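Local structure of aminotransferase class-III (Sphaerobacter thermophilus DSM 20745, 6K8H) at residues A54-A59 with H76-P81; E63-V68 with V427-A432; S262-M267 with A338-L343; P364-G369 with H375-Q380; H403-G408 with A438-D443. The protein is a class-III aminotransferase of the pyridoxal-phosphate-dependent fold family, present as two chains with (5-hydroxy-4,6-dimethylpyridin-3-yl)methyl dihydrogen phosphate bound. One frame throughout, in Å; residues are numbered along the deposited sequence.

Contact 1 of 5, residues A54-A59 with H76-P81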
# COMPACT_ATOMS: atom_id res chain seq x y z
N ALA B 54 12.62 -22.48 -8.55
CA ALA B 54 12.30 -22.74 -7.15
C ALA B 54 13.47 -22.53 -6.21
O ALA B 54 13.39 -22.96 -5.05
CB ALA B 54 11.79 -24.18 -6.99
N VAL B 55 14.56 -21.91 -6.66
CA VAL B 55 15.78 -21.79 -5.87
C VAL B 55 16.03 -20.32 -5.53
O VAL B 55 16.01 -19.46 -6.42
CB VAL B 55 16.99 -22.39 -6.60
CG1 VAL B 55 18.25 -22.18 -5.79
CG2 VAL B 55 16.76 -23.88 -6.88
N ILE B 56 16.27 -20.04 -4.25
CA ILE B 56 16.70 -18.73 -3.78
C ILE B 56 18.17 -18.81 -3.37
O ILE B 56 18.60 -19.76 -2.70
CB ILE B 56 15.81 -18.23 -2.62
CG1 ILE B 56 16.21 -16.83 -2.19
CG2 ILE B 56 15.84 -19.18 -1.41
CD1 ILE B 56 15.12 -16.10 -1.36
N VAL B 57 18.95 -17.80 -3.78
CA VAL B 57 20.40 -17.74 -3.57
C VAL B 57 20.70 -16.52 -2.71
O VAL B 57 20.34 -15.39 -3.07
CB VAL B 57 21.15 -17.66 -4.91
CG1 VAL B 57 22.67 -17.65 -4.69
CG2 VAL B 57 20.74 -18.80 -5.83
N ASP B 58 21.39 -16.75 -1.58
CA ASP B 58 21.65 -15.66 -0.66
C ASP B 58 22.99 -14.99 -0.98
O ASP B 58 23.75 -15.43 -1.86
CB ASP B 58 21.51 -16.13 0.81
CG ASP B 58 22.71 -16.92 1.37
OD1 ASP B 58 23.80 -17.02 0.75
OD2 ASP B 58 22.53 -17.47 2.49
N ALA B 59 23.24 -13.87 -0.29
CA ALA B 59 24.38 -13.02 -0.60
C ALA B 59 25.71 -13.73 -0.33
O ALA B 59 26.75 -13.26 -0.80
CB ALA B 59 24.29 -11.71 0.19
N HIS B 76 4.71 -18.62 -9.02
CA HIS B 76 5.52 -19.15 -10.11
C HIS B 76 7.01 -19.11 -9.81
O HIS B 76 7.82 -19.32 -10.72
CB HIS B 76 5.22 -18.41 -11.42
CG HIS B 76 3.81 -18.58 -11.88
ND1 HIS B 76 3.25 -19.81 -12.13
CD2 HIS B 76 2.83 -17.67 -12.09
CE1 HIS B 76 2.00 -19.66 -12.50
NE2 HIS B 76 1.71 -18.37 -12.48
N GLY B 77 7.40 -18.85 -8.57
CA GLY B 77 8.80 -18.88 -8.21
C GLY B 77 9.54 -17.65 -8.70
O GLY B 77 8.95 -16.63 -9.03
N HIS B 78 10.87 -17.77 -8.78
CA HIS B 78 11.73 -16.61 -9.02
C HIS B 78 12.00 -16.41 -10.51
O HIS B 78 12.25 -17.37 -11.24
CB HIS B 78 13.07 -16.76 -8.30
CG HIS B 78 12.95 -16.82 -6.81
ND1 HIS B 78 12.82 -15.69 -6.03
CD2 HIS B 78 12.91 -17.87 -5.97
CE1 HIS B 78 12.72 -16.05 -4.77
NE2 HIS B 78 12.78 -17.36 -4.70
N ALA B 79 11.96 -15.15 -10.94
CA ALA B 79 12.32 -14.75 -12.30
C ALA B 79 11.61 -15.61 -13.34
O ALA B 79 12.22 -16.15 -14.27
CB ALA B 79 13.84 -14.81 -12.50
N ASP B 80 10.30 -15.72 -13.19
CA ASP B 80 9.52 -16.45 -14.17
C ASP B 80 9.66 -15.78 -15.53
O ASP B 80 9.45 -14.56 -15.63
CB ASP B 80 8.05 -16.52 -13.76
CG ASP B 80 7.19 -17.14 -14.84
OD1 ASP B 80 7.05 -18.38 -14.85
OD2 ASP B 80 6.67 -16.40 -15.69
N PRO B 81 10.00 -16.52 -16.59
CA PRO B 81 10.28 -15.86 -17.88
C PRO B 81 9.06 -15.24 -18.53
O PRO B 81 9.19 -14.19 -19.17
CB PRO B 81 10.85 -17.00 -18.75
CG PRO B 81 11.06 -18.15 -17.86
CD PRO B 81 10.17 -17.98 -16.66

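Contact 2 of 5, residues E63-V68 with V427-A432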
# COMPACT_ATOMS: atom_id res chain seq x y z
N GLU B 63 22.52 -21.79 -1.66
CA GLU B 63 21.27 -21.97 -2.39
C GLU B 63 20.31 -22.84 -1.60
O GLU B 63 20.70 -23.85 -1.01
CB GLU B 63 21.53 -22.60 -3.76
CG GLU B 63 22.73 -22.01 -4.45
CD GLU B 63 22.78 -22.36 -5.93
OE1 GLU B 63 22.16 -23.38 -6.32
OE2 GLU B 63 23.43 -21.61 -6.69
N ARG B 64 19.03 -22.46 -1.60
CA ARG B 64 18.02 -23.25 -0.92
C ARG B 64 16.78 -23.35 -1.81
O ARG B 64 16.49 -22.45 -2.59
CB ARG B 64 17.64 -22.63 0.44
CG ARG B 64 18.82 -22.37 1.39
CD ARG B 64 18.38 -21.56 2.63
NE ARG B 64 19.47 -21.42 3.61
CZ ARG B 64 20.36 -20.42 3.64
NH1 ARG B 64 20.30 -19.44 2.74
NH2 ARG B 64 21.30 -20.39 4.58
N LEU B 65 16.06 -24.46 -1.68
CA LEU B 65 14.74 -24.54 -2.31
C LEU B 65 13.78 -23.64 -1.55
O LEU B 65 13.67 -23.72 -0.32
CB LEU B 65 14.24 -25.98 -2.31
CG LEU B 65 14.91 -26.94 -3.29
CD1 LEU B 65 14.42 -28.35 -3.05
CD2 LEU B 65 14.63 -26.50 -4.73
N ASP B 66 13.08 -22.77 -2.28
CA ASP B 66 12.27 -21.71 -1.67
C ASP B 66 10.84 -22.21 -1.48
O ASP B 66 10.10 -22.36 -2.45
CB ASP B 66 12.29 -20.44 -2.53
CG ASP B 66 11.71 -19.23 -1.81
OD1 ASP B 66 10.94 -19.40 -0.84
OD2 ASP B 66 12.01 -18.08 -2.22
N PHE B 67 10.48 -22.51 -0.23
CA PHE B 67 9.11 -22.85 0.15
C PHE B 67 8.41 -21.70 0.88
O PHE B 67 7.41 -21.93 1.57
CB PHE B 67 9.08 -24.11 1.00
CG PHE B 67 9.41 -25.35 0.23
CD1 PHE B 67 10.73 -25.68 -0.03
CD2 PHE B 67 8.41 -26.19 -0.23
CE1 PHE B 67 11.05 -26.85 -0.74
CE2 PHE B 67 8.71 -27.34 -0.93
CZ PHE B 67 10.03 -27.67 -1.19
N VAL B 68 8.93 -20.48 0.77
CA VAL B 68 8.28 -19.30 1.32
C VAL B 68 7.70 -18.43 0.21
O VAL B 68 6.54 -18.01 0.29
CB VAL B 68 9.25 -18.48 2.20
CG1 VAL B 68 8.51 -17.31 2.86
CG2 VAL B 68 9.91 -19.38 3.24
N VAL B 427 8.02 -33.50 -8.45
CA VAL B 427 8.32 -34.54 -7.47
C VAL B 427 9.74 -34.44 -6.91
O VAL B 427 9.92 -34.65 -5.70
CB VAL B 427 8.01 -35.93 -8.07
CG1 VAL B 427 8.63 -37.04 -7.24
CG2 VAL B 427 6.51 -36.10 -8.18
N PRO B 428 10.78 -34.15 -7.71
CA PRO B 428 12.13 -34.05 -7.10
C PRO B 428 12.22 -33.01 -5.99
O PRO B 428 12.87 -33.27 -4.97
CB PRO B 428 13.02 -33.68 -8.30
CG PRO B 428 12.31 -34.28 -9.48
CD PRO B 428 10.86 -34.05 -9.19
N GLU B 429 11.59 -31.85 -6.14
CA GLU B 429 11.64 -30.85 -5.08
C GLU B 429 10.88 -31.31 -3.84
O GLU B 429 11.32 -31.06 -2.71
CB GLU B 429 11.08 -29.51 -5.58
CG GLU B 429 12.04 -28.74 -6.49
CD GLU B 429 12.17 -29.37 -7.88
OE1 GLU B 429 11.23 -30.09 -8.31
OE2 GLU B 429 13.21 -29.15 -8.53
N VAL B 430 9.74 -31.99 -4.02
CA VAL B 430 8.97 -32.52 -2.90
C VAL B 430 9.77 -33.56 -2.13
O VAL B 430 9.83 -33.56 -0.90
CB VAL B 430 7.63 -33.08 -3.40
CG1 VAL B 430 6.92 -33.86 -2.30
CG2 VAL B 430 6.73 -31.96 -3.92
N GLU B 431 10.38 -34.50 -2.86
CA GLU B 431 11.23 -35.50 -2.21
C GLU B 431 12.42 -34.86 -1.51
O GLU B 431 12.80 -35.29 -0.42
CB GLU B 431 11.68 -36.53 -3.24
CG GLU B 431 10.58 -37.53 -3.52
CD GLU B 431 10.87 -38.44 -4.69
OE1 GLU B 431 11.88 -38.22 -5.40
OE2 GLU B 431 10.06 -39.37 -4.92
N ALA B 432 13.03 -33.83 -2.12
CA ALA B 432 14.12 -33.13 -1.44
C ALA B 432 13.63 -32.52 -0.13
O ALA B 432 14.31 -32.61 0.90
CB ALA B 432 14.72 -32.06 -2.35

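Contact 3 of 5, residues S262-M267 with A338-L343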
# COMPACT_ATOMS: atom_id res chain seq x y z
N SER B 262 -5.92 -21.21 -3.26
CA SER B 262 -6.34 -22.58 -2.92
C SER B 262 -7.08 -23.28 -4.06
O SER B 262 -7.15 -24.51 -4.06
CB SER B 262 -7.21 -22.57 -1.67
OG SER B 262 -6.55 -21.90 -0.61
N ASP B 263 -7.59 -22.53 -5.03
CA ASP B 263 -8.52 -23.07 -6.00
C ASP B 263 -8.71 -22.06 -7.13
O ASP B 263 -8.50 -20.85 -6.94
CB ASP B 263 -9.85 -23.41 -5.33
CG ASP B 263 -10.87 -23.98 -6.27
OD1 ASP B 263 -10.85 -25.22 -6.46
OD2 ASP B 263 -11.68 -23.20 -6.82
N TYR B 264 -9.12 -22.56 -8.30
CA TYR B 264 -9.41 -21.66 -9.43
C TYR B 264 -10.35 -20.53 -9.01
O TYR B 264 -10.17 -19.38 -9.44
CB TYR B 264 -10.01 -22.47 -10.58
CG TYR B 264 -10.02 -21.78 -11.94
CD1 TYR B 264 -8.86 -21.66 -12.69
CD2 TYR B 264 -11.19 -21.26 -12.48
CE1 TYR B 264 -8.85 -21.04 -13.92
CE2 TYR B 264 -11.20 -20.64 -13.72
CZ TYR B 264 -10.03 -20.53 -14.44
OH TYR B 264 -10.02 -19.91 -15.68
N GLY B 265 -11.31 -20.82 -8.15
CA GLY B 265 -12.26 -19.84 -7.66
C GLY B 265 -12.07 -19.46 -6.20
O GLY B 265 -13.02 -19.00 -5.54
N GLY B 266 -10.88 -19.66 -5.65
CA GLY B 266 -10.59 -19.28 -4.29
C GLY B 266 -11.08 -20.28 -3.25
O GLY B 266 -11.81 -21.24 -3.52
N MET B 267 -10.63 -20.03 -2.02
CA MET B 267 -11.05 -20.88 -0.91
C MET B 267 -12.54 -20.75 -0.67
O MET B 267 -13.19 -21.72 -0.25
CB MET B 267 -10.28 -20.53 0.37
CG MET B 267 -10.38 -21.60 1.44
SD MET B 267 -9.81 -23.19 0.80
CE MET B 267 -9.91 -24.22 2.26
N ALA B 338 -5.51 -27.24 -14.80
CA ALA B 338 -4.51 -28.31 -14.77
C ALA B 338 -3.37 -27.97 -13.80
O ALA B 338 -2.85 -28.86 -13.11
CB ALA B 338 -3.96 -28.57 -16.17
N GLU B 339 -2.98 -26.71 -13.74
CA GLU B 339 -1.92 -26.34 -12.80
C GLU B 339 -2.39 -26.44 -11.36
O GLU B 339 -1.65 -26.90 -10.48
CB GLU B 339 -1.39 -24.95 -13.12
CG GLU B 339 -0.40 -24.97 -14.27
CD GLU B 339 0.82 -25.84 -13.97
OE1 GLU B 339 1.63 -25.45 -13.10
OE2 GLU B 339 0.97 -26.92 -14.59
N PHE B 340 -3.64 -26.03 -11.09
CA PHE B 340 -4.16 -26.20 -9.73
C PHE B 340 -4.17 -27.67 -9.34
O PHE B 340 -3.76 -28.01 -8.22
CB PHE B 340 -5.56 -25.59 -9.62
CG PHE B 340 -5.55 -24.09 -9.43
CD1 PHE B 340 -5.20 -23.54 -8.22
CD2 PHE B 340 -5.91 -23.25 -10.47
CE1 PHE B 340 -5.20 -22.15 -8.04
CE2 PHE B 340 -5.91 -21.88 -10.31
CZ PHE B 340 -5.55 -21.33 -9.09
N ASP B 341 -4.59 -28.55 -10.25
CA ASP B 341 -4.60 -29.99 -9.98
C ASP B 341 -3.20 -30.52 -9.68
O ASP B 341 -3.01 -31.30 -8.74
CB ASP B 341 -5.19 -30.75 -11.18
CG ASP B 341 -6.69 -30.56 -11.33
OD1 ASP B 341 -7.34 -30.01 -10.42
OD2 ASP B 341 -7.22 -30.98 -12.39
N ARG B 342 -2.21 -30.11 -10.48
CA ARG B 342 -0.85 -30.58 -10.27
C ARG B 342 -0.30 -30.11 -8.93
O ARG B 342 0.32 -30.88 -8.19
CB ARG B 342 0.05 -30.12 -11.42
CG ARG B 342 1.47 -30.68 -11.35
CD ARG B 342 2.31 -30.25 -12.56
NE ARG B 342 2.54 -28.81 -12.62
CZ ARG B 342 3.52 -28.18 -11.99
NH1 ARG B 342 4.35 -28.87 -11.22
NH2 ARG B 342 3.68 -26.87 -12.10
N LEU B 343 -0.49 -28.83 -8.61
CA LEU B 343 -0.05 -28.30 -7.31
C LEU B 343 -0.72 -29.03 -6.16
O LEU B 343 -0.09 -29.29 -5.12
CB LEU B 343 -0.32 -26.81 -7.21
CG LEU B 343 0.46 -25.90 -8.16
CD1 LEU B 343 -0.09 -24.49 -8.07
CD2 LEU B 343 1.95 -25.92 -7.88

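Contact 4 of 5, residues P364-G369 with H375-Q380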
# COMPACT_ATOMS: atom_id res chain seq x y z
N PRO B 364 5.56 -37.08 17.66
CA PRO B 364 4.17 -36.64 17.48
C PRO B 364 4.08 -35.40 16.60
O PRO B 364 4.91 -34.49 16.68
CB PRO B 364 3.71 -36.35 18.92
CG PRO B 364 4.61 -37.19 19.78
CD PRO B 364 5.93 -37.19 19.08
N GLY B 365 3.10 -35.40 15.72
CA GLY B 365 2.92 -34.25 14.86
C GLY B 365 1.78 -34.48 13.90
O GLY B 365 1.17 -35.55 13.86
N GLN B 366 1.53 -33.46 13.09
CA GLN B 366 0.46 -33.52 12.10
C GLN B 366 0.81 -32.50 11.03
O GLN B 366 1.69 -31.66 11.21
CB GLN B 366 -0.90 -33.23 12.73
CG GLN B 366 -0.96 -31.89 13.45
CD GLN B 366 -2.21 -31.70 14.27
OE1 GLN B 366 -3.33 -31.87 13.77
NE2 GLN B 366 -2.03 -31.32 15.54
N VAL B 367 0.16 -32.63 9.89
CA VAL B 367 0.37 -31.70 8.79
C VAL B 367 -1.00 -31.27 8.29
O VAL B 367 -1.83 -32.11 7.93
CB VAL B 367 1.19 -32.30 7.65
CG1 VAL B 367 1.58 -31.21 6.67
CG2 VAL B 367 2.44 -32.99 8.19
N THR B 368 -1.24 -29.96 8.28
CA THR B 368 -2.45 -29.41 7.68
C THR B 368 -2.09 -28.79 6.34
O THR B 368 -0.92 -28.54 6.04
CB THR B 368 -3.11 -28.36 8.58
OG1 THR B 368 -2.21 -27.27 8.84
CG2 THR B 368 -3.56 -28.98 9.89
N GLY B 369 -3.10 -28.54 5.52
CA GLY B 369 -2.87 -27.85 4.27
C GLY B 369 -3.95 -28.12 3.26
O GLY B 369 -4.81 -28.97 3.44
N HIS B 375 1.28 -26.75 6.42
CA HIS B 375 1.77 -26.32 7.73
C HIS B 375 2.12 -27.58 8.52
O HIS B 375 1.25 -28.43 8.76
CB HIS B 375 0.70 -25.50 8.47
CG HIS B 375 1.25 -24.57 9.53
ND1 HIS B 375 2.23 -24.95 10.42
CD2 HIS B 375 0.93 -23.29 9.84
CE1 HIS B 375 2.50 -23.94 11.23
NE2 HIS B 375 1.73 -22.92 10.89
N ILE B 376 3.41 -27.71 8.91
CA ILE B 376 3.86 -28.80 9.76
C ILE B 376 3.67 -28.41 11.22
O ILE B 376 3.93 -27.27 11.61
CB ILE B 376 5.33 -29.16 9.49
CG1 ILE B 376 5.59 -29.33 7.99
CG2 ILE B 376 5.72 -30.43 10.24
CD1 ILE B 376 7.06 -29.55 7.64
N HIS B 377 3.19 -29.35 12.03
CA HIS B 377 2.98 -29.15 13.45
C HIS B 377 3.68 -30.26 14.20
O HIS B 377 3.54 -31.44 13.84
CB HIS B 377 1.48 -29.18 13.77
CG HIS B 377 0.67 -28.25 12.93
ND1 HIS B 377 0.60 -26.89 13.18
CD2 HIS B 377 -0.12 -28.47 11.85
CE1 HIS B 377 -0.20 -26.32 12.29
NE2 HIS B 377 -0.64 -27.26 11.47
N LEU B 378 4.42 -29.90 15.25
CA LEU B 378 5.15 -30.88 16.06
C LEU B 378 4.41 -31.19 17.36
O LEU B 378 5.00 -31.35 18.43
CB LEU B 378 6.57 -30.40 16.32
CG LEU B 378 7.29 -30.18 14.98
CD1 LEU B 378 8.76 -29.90 15.18
CD2 LEU B 378 7.10 -31.37 14.05
N HIS B 379 3.08 -31.26 17.26
CA HIS B 379 2.20 -31.66 18.34
C HIS B 379 0.97 -32.31 17.70
O HIS B 379 0.80 -32.27 16.48
CB HIS B 379 1.81 -30.48 19.22
CG HIS B 379 1.01 -29.45 18.50
ND1 HIS B 379 -0.32 -29.62 18.18
CD2 HIS B 379 1.36 -28.24 18.00
CE1 HIS B 379 -0.76 -28.56 17.53
NE2 HIS B 379 0.24 -27.71 17.40
N GLN B 380 0.13 -32.91 18.53
CA GLN B 380 -1.07 -33.57 18.05
C GLN B 380 -2.33 -32.97 18.68
O GLN B 380 -3.32 -33.68 18.89
CB GLN B 380 -0.98 -35.08 18.28
CG GLN B 380 -0.09 -35.74 17.22
CD GLN B 380 0.13 -37.23 17.43
OE1 GLN B 380 0.12 -37.72 18.56
NE2 GLN B 380 0.34 -37.94 16.33
O HOH W 1 6.35 -33.49 18.72

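Contact 5 of 5, residues H403-G408 with A438-D443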
# COMPACT_ATOMS: atom_id res chain seq x y z
N HIS B 403 13.71 -25.75 12.04
CA HIS B 403 13.82 -24.72 11.02
C HIS B 403 15.27 -24.38 10.71
O HIS B 403 15.66 -24.29 9.54
CB HIS B 403 13.06 -23.47 11.47
CG HIS B 403 13.25 -22.29 10.57
ND1 HIS B 403 14.18 -21.30 10.83
CD2 HIS B 403 12.65 -21.94 9.41
CE1 HIS B 403 14.14 -20.39 9.87
NE2 HIS B 403 13.21 -20.75 9.00
N GLU B 404 16.10 -24.22 11.75
CA GLU B 404 17.51 -23.91 11.52
C GLU B 404 18.22 -25.04 10.76
O GLU B 404 19.01 -24.78 9.84
CB GLU B 404 18.19 -23.64 12.87
CG GLU B 404 19.69 -23.34 12.79
CD GLU B 404 20.00 -21.94 12.26
OE1 GLU B 404 19.07 -21.14 12.03
OE2 GLU B 404 21.20 -21.64 12.08
N ALA B 405 17.93 -26.29 11.12
CA ALA B 405 18.54 -27.41 10.39
C ALA B 405 18.08 -27.44 8.94
O ALA B 405 18.90 -27.66 8.03
CB ALA B 405 18.22 -28.74 11.08
N LEU B 406 16.78 -27.22 8.70
CA LEU B 406 16.30 -27.16 7.32
C LEU B 406 17.03 -26.07 6.54
O LEU B 406 17.48 -26.30 5.41
CB LEU B 406 14.78 -26.93 7.29
CG LEU B 406 13.89 -28.14 7.61
CD1 LEU B 406 12.42 -27.74 7.78
CD2 LEU B 406 14.05 -29.22 6.53
N MET B 407 17.16 -24.88 7.14
CA MET B 407 17.89 -23.79 6.50
C MET B 407 19.30 -24.21 6.12
O MET B 407 19.80 -23.84 5.06
CB MET B 407 17.95 -22.57 7.42
CG MET B 407 16.66 -21.75 7.47
SD MET B 407 16.37 -20.84 5.94
CE MET B 407 17.66 -19.58 6.00
N GLY B 408 19.96 -24.96 7.00
CA GLY B 408 21.30 -25.42 6.68
C GLY B 408 21.36 -26.59 5.72
O GLY B 408 22.46 -26.97 5.30
N ALA B 438 13.37 -35.08 7.29
CA ALA B 438 13.81 -36.22 8.09
C ALA B 438 15.17 -35.96 8.74
O ALA B 438 15.37 -36.18 9.94
CB ALA B 438 13.85 -37.48 7.22
N ALA B 439 16.11 -35.45 7.94
CA ALA B 439 17.42 -35.14 8.50
C ALA B 439 17.34 -34.04 9.57
O ALA B 439 18.03 -34.11 10.60
CB ALA B 439 18.38 -34.75 7.39
N ALA B 440 16.50 -33.03 9.35
CA ALA B 440 16.37 -31.93 10.30
C ALA B 440 15.76 -32.39 11.61
O ALA B 440 16.13 -31.91 12.69
CB ALA B 440 15.53 -30.80 9.70
N LEU B 441 14.78 -33.29 11.54
CA LEU B 441 14.21 -33.86 12.75
C LEU B 441 15.27 -34.62 13.55
O LEU B 441 15.39 -34.44 14.77
CB LEU B 441 13.03 -34.77 12.36
CG LEU B 441 11.91 -35.13 13.34
CD1 LEU B 441 11.34 -33.88 14.00
CD2 LEU B 441 10.83 -35.90 12.57
N GLN B 442 16.10 -35.39 12.85
CA GLN B 442 17.17 -36.14 13.55
C GLN B 442 18.10 -35.12 14.23
O GLN B 442 18.36 -35.27 15.43
CB GLN B 442 17.90 -37.04 12.56
CG GLN B 442 17.05 -38.20 12.08
CD GLN B 442 17.62 -38.90 10.88
OE1 GLN B 442 18.76 -38.67 10.48
NE2 GLN B 442 16.82 -39.77 10.27
N ASP B 443 18.49 -34.07 13.51
CA ASP B 443 19.32 -33.02 14.09
C ASP B 443 18.69 -32.43 15.34
O ASP B 443 19.35 -32.27 16.37
CB ASP B 443 19.54 -31.91 13.08
CG ASP B 443 20.42 -32.32 11.94
OD1 ASP B 443 20.96 -33.45 11.92
OD2 ASP B 443 20.57 -31.48 11.05

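Contact 1 of 5, residues A54-A59 with H76-P81
The imidazole of His78 is the flat group that meets the strand at Val55 and Ile56, and both approach it obliquely. Val55 contributes its backbone: the carbonyl O lies 3.5 Å from His78 CD2. Ile56 contributes aliphatic carbon, with CB 3.8 Å from His78 NE2 and CD1 4.2 Å from His78 CE1. From the second subunit, Phe97 meets the imidazole with ring planes about 20° apart and also packs on Ile56, which places this contact at the interface between the subunits. The His78 torsion accounts for the reach: its CG stands beside the backbone N and opposite the carbonyl carbon (chi1 -63°), which carries the ring to strand 55-58 from the 76-81 loop, whose Asp80 caps the start of helix 81-91.

The polar end of the imidazole is engaged beyond the two segments, where His78 NE2 is hydrogen-bonded to Asp66 OD2 on the adjacent strand 63-66. That bond probably restrains the ring's rotation, and the nearby carboxylate would probably polarise the imidazole. With a carbonyl O near CD2 and hydrocarbon near NE2, the chemistry implies a buried, mainly van der Waals contact, oriented by the bond to Asp66 and by the Phe97 ring of the second subunit.

Contact 2 of 5, residues E63-V68 with V427-A432
Leu65 of strand 63-66, in the small four-stranded sheet, and the nearby Phe67 pack against Glu429 and Ala432 in the first turns of the C-terminal helix 427-445, making this a strand-on-helix contact. The two methyls of Leu65 divide the helix surface between them: CD1 meets Ala432 CB at 3.8 Å, whereas CD2 rests 3.9 Å from Glu429 CG. The Leu65 and Glu429 side chains run at about a right angle. A bend at chi2 (72°) turns the Glu429 carboxylate away to the helix start, where OE1 accepts from Gly426 N, and leaves the methylene carbon facing the leucine. Phe67 adds an aromatic edge, with CZ 3.9 Å from Glu429 O and that oxygen lying in the ring plane.

Next to Phe67 the chain makes an Asx turn: Val68 N donates to Asp66 OD1 over 2.8 Å, and the same oxygen accepts from Asn69 N. Two bonds therefore hold that carboxylate oxygen ahead of helix 69-72. Around the contact, strand 55-58 flanks Leu65 through Val55, strand 411-412 touches Phe67 through Ile411, and helices 427-445 and 337-361 reach the same ring through Phe433 and Leu350.

Contact 3 of 5, residues S262-M267 with A338-L343
On the helix that brings Phe340 against Asp263 and Tyr264, the shortest polar bond joins Arg342 NH2 to Glu339 OE1 at 2.7 Å, using the syn lone pair of the oxygen. The grip is side-on and double, since Arg342 NE also donates to Glu339 OE2. Both acceptors lie near the guanidinium plane. Arg342 NH2 and NH1 also donate to the carbonyls of Thr423 and Met425, fixing the guanidinium between helix and loop.

Across the segments, one face of the Phe340 ring carries the peptide bond between Asp263 and Tyr264. Asp263 C stands 3.6 Å above the ring plane toward its rim, and Tyr264 N 3.7 Å above it over the centre. Asp263 O lies about 3.4 Å above the same plane, so the peptide is almost parallel to the ring. At one side Phe340 CE2 comes within 3.8 Å of Tyr264 CD1, and the two side chains run roughly perpendicular. Tyr264 CG lies opposite its own backbone N (chi1 -164°), which sets CD1 beside the phenylalanine.

The peptide is held by its own turn. Gly265 N donates to Asp263 OD2 (2.8 Å, 164°), and Gly266 N donates to Asp263 O at 3.0 Å. An Asx turn is superposed on a type I beta turn, leading into helix 266-271 in the connection that follows strand 251-255 of the large sheet, near whose end Asp255 lines the ligand pocket.

Contact 4 of 5, residues P364-G369 with H375-Q380
Gln366 and His377 form a hydrogen-bonded pair of the antiparallel beta hairpin made by strands 366-370 and 373-377: Gln366 N donates to His377 O at 2.9 Å, and His377 N returns a bond of 2.9 Å to Gln366 O. Thr368 and His375 repeat the pattern two residues on, with Thr368 N 3.0 Å from His375 O and His375 N 2.9 Å from Thr368 O. Between them Val367 and Ile376 form a non-hydrogen-bonded pair. The short strand axes differ by 158°, confirming the antiparallel course.

On the face carrying Gln366, Thr368, His375 and His377, Thr368 OG1 comes to 3.1 Å from His377 NE2 at the edge of the ring. Both atoms have partners outside: Thr368 OG1 is hydrogen-bonded to Gly229 O, and His377 NE2 meets the same carbonyl more weakly. CE1 of His377 in turn sits over one face of the His375 ring. The other face, with Val367 and Ile376, rests on helix 337-361 through Val354, and Ile376 also reaches helix 427-445.

Beyond the paired residues the two segments remain linked. Gln366 has CG between backbone N and carbonyl carbon (chi1 57°) and continues extended, bringing its amide beside His379. One water bridges Pro364 O and Leu378 O. Gln366 NE2 donates to His379 O over 3.1 Å from above the carbonyl plane, 43° out of it, while the same nitrogen also donates to Arg381 O.

Contact 5 of 5, residues H403-G408 with A438-D443
Ala405 meets Ala440 where helix 393-408 passes helix 427-445, with their CB atoms 3.7 Å apart. The same Ala405 methyl also lies 3.6 Å from Asp443 OD2, one turn further along the second helix, so it sits between a methyl and a carboxylate oxygen. Asp443 OD2 is salt-bridged to Arg409 NH2, just past the first segment. Leu406 follows. Its CG is opposite the carbonyl carbon and beside the backbone N (chi1 -76°), which swings the branch round to Ala440: CG and CD2 of Leu406 are each 3.8 Å from Ala440 CB. The Ala440 methyl is thus held by Ala405 on the one hand and by the leucine branch on the other.

This is a helix-helix contact in the C-terminal part of the fold, between helix 393-408 and the last helix, 427-445. The axes of the short segments 403-408 and 438-443 approach to 8.4 Å with their directions 132° apart, and the CA atoms of Ala405 and Ala440 are 5.0 Å apart, a close approach that the two alanines allow. Leu406 also touches Ile411 of strand 411-412. Next in sequence, Met407 packs on Phe412 of that strand, and Met407 O accepts a hydrogen bond from Arg64 NE.

From the N terminus, contact 1 closes a short loop between strand 55-58 and the chain before helix 81-91. Contact 2 opens inside that loop and closes some 360 residues later, on helix 427-445, so the two cross; His78 and Asp66 join them. Its span encloses contact 3, tying loop 262-267 to helix 337-361, and contact 4, the hairpin after this helix. Contact 5 opens within the span and closes beyond it, crossing contact 2; both use helix 427-445, and Arg64 bonds to Met407. Contacts 1, 3, 4 and 5 follow in series. Together they connect the small sheet (48-52, 55-58, 63-66, 411-412), the C-terminal helices and hairpin, and the loop after strand 251-255 of the large sheet.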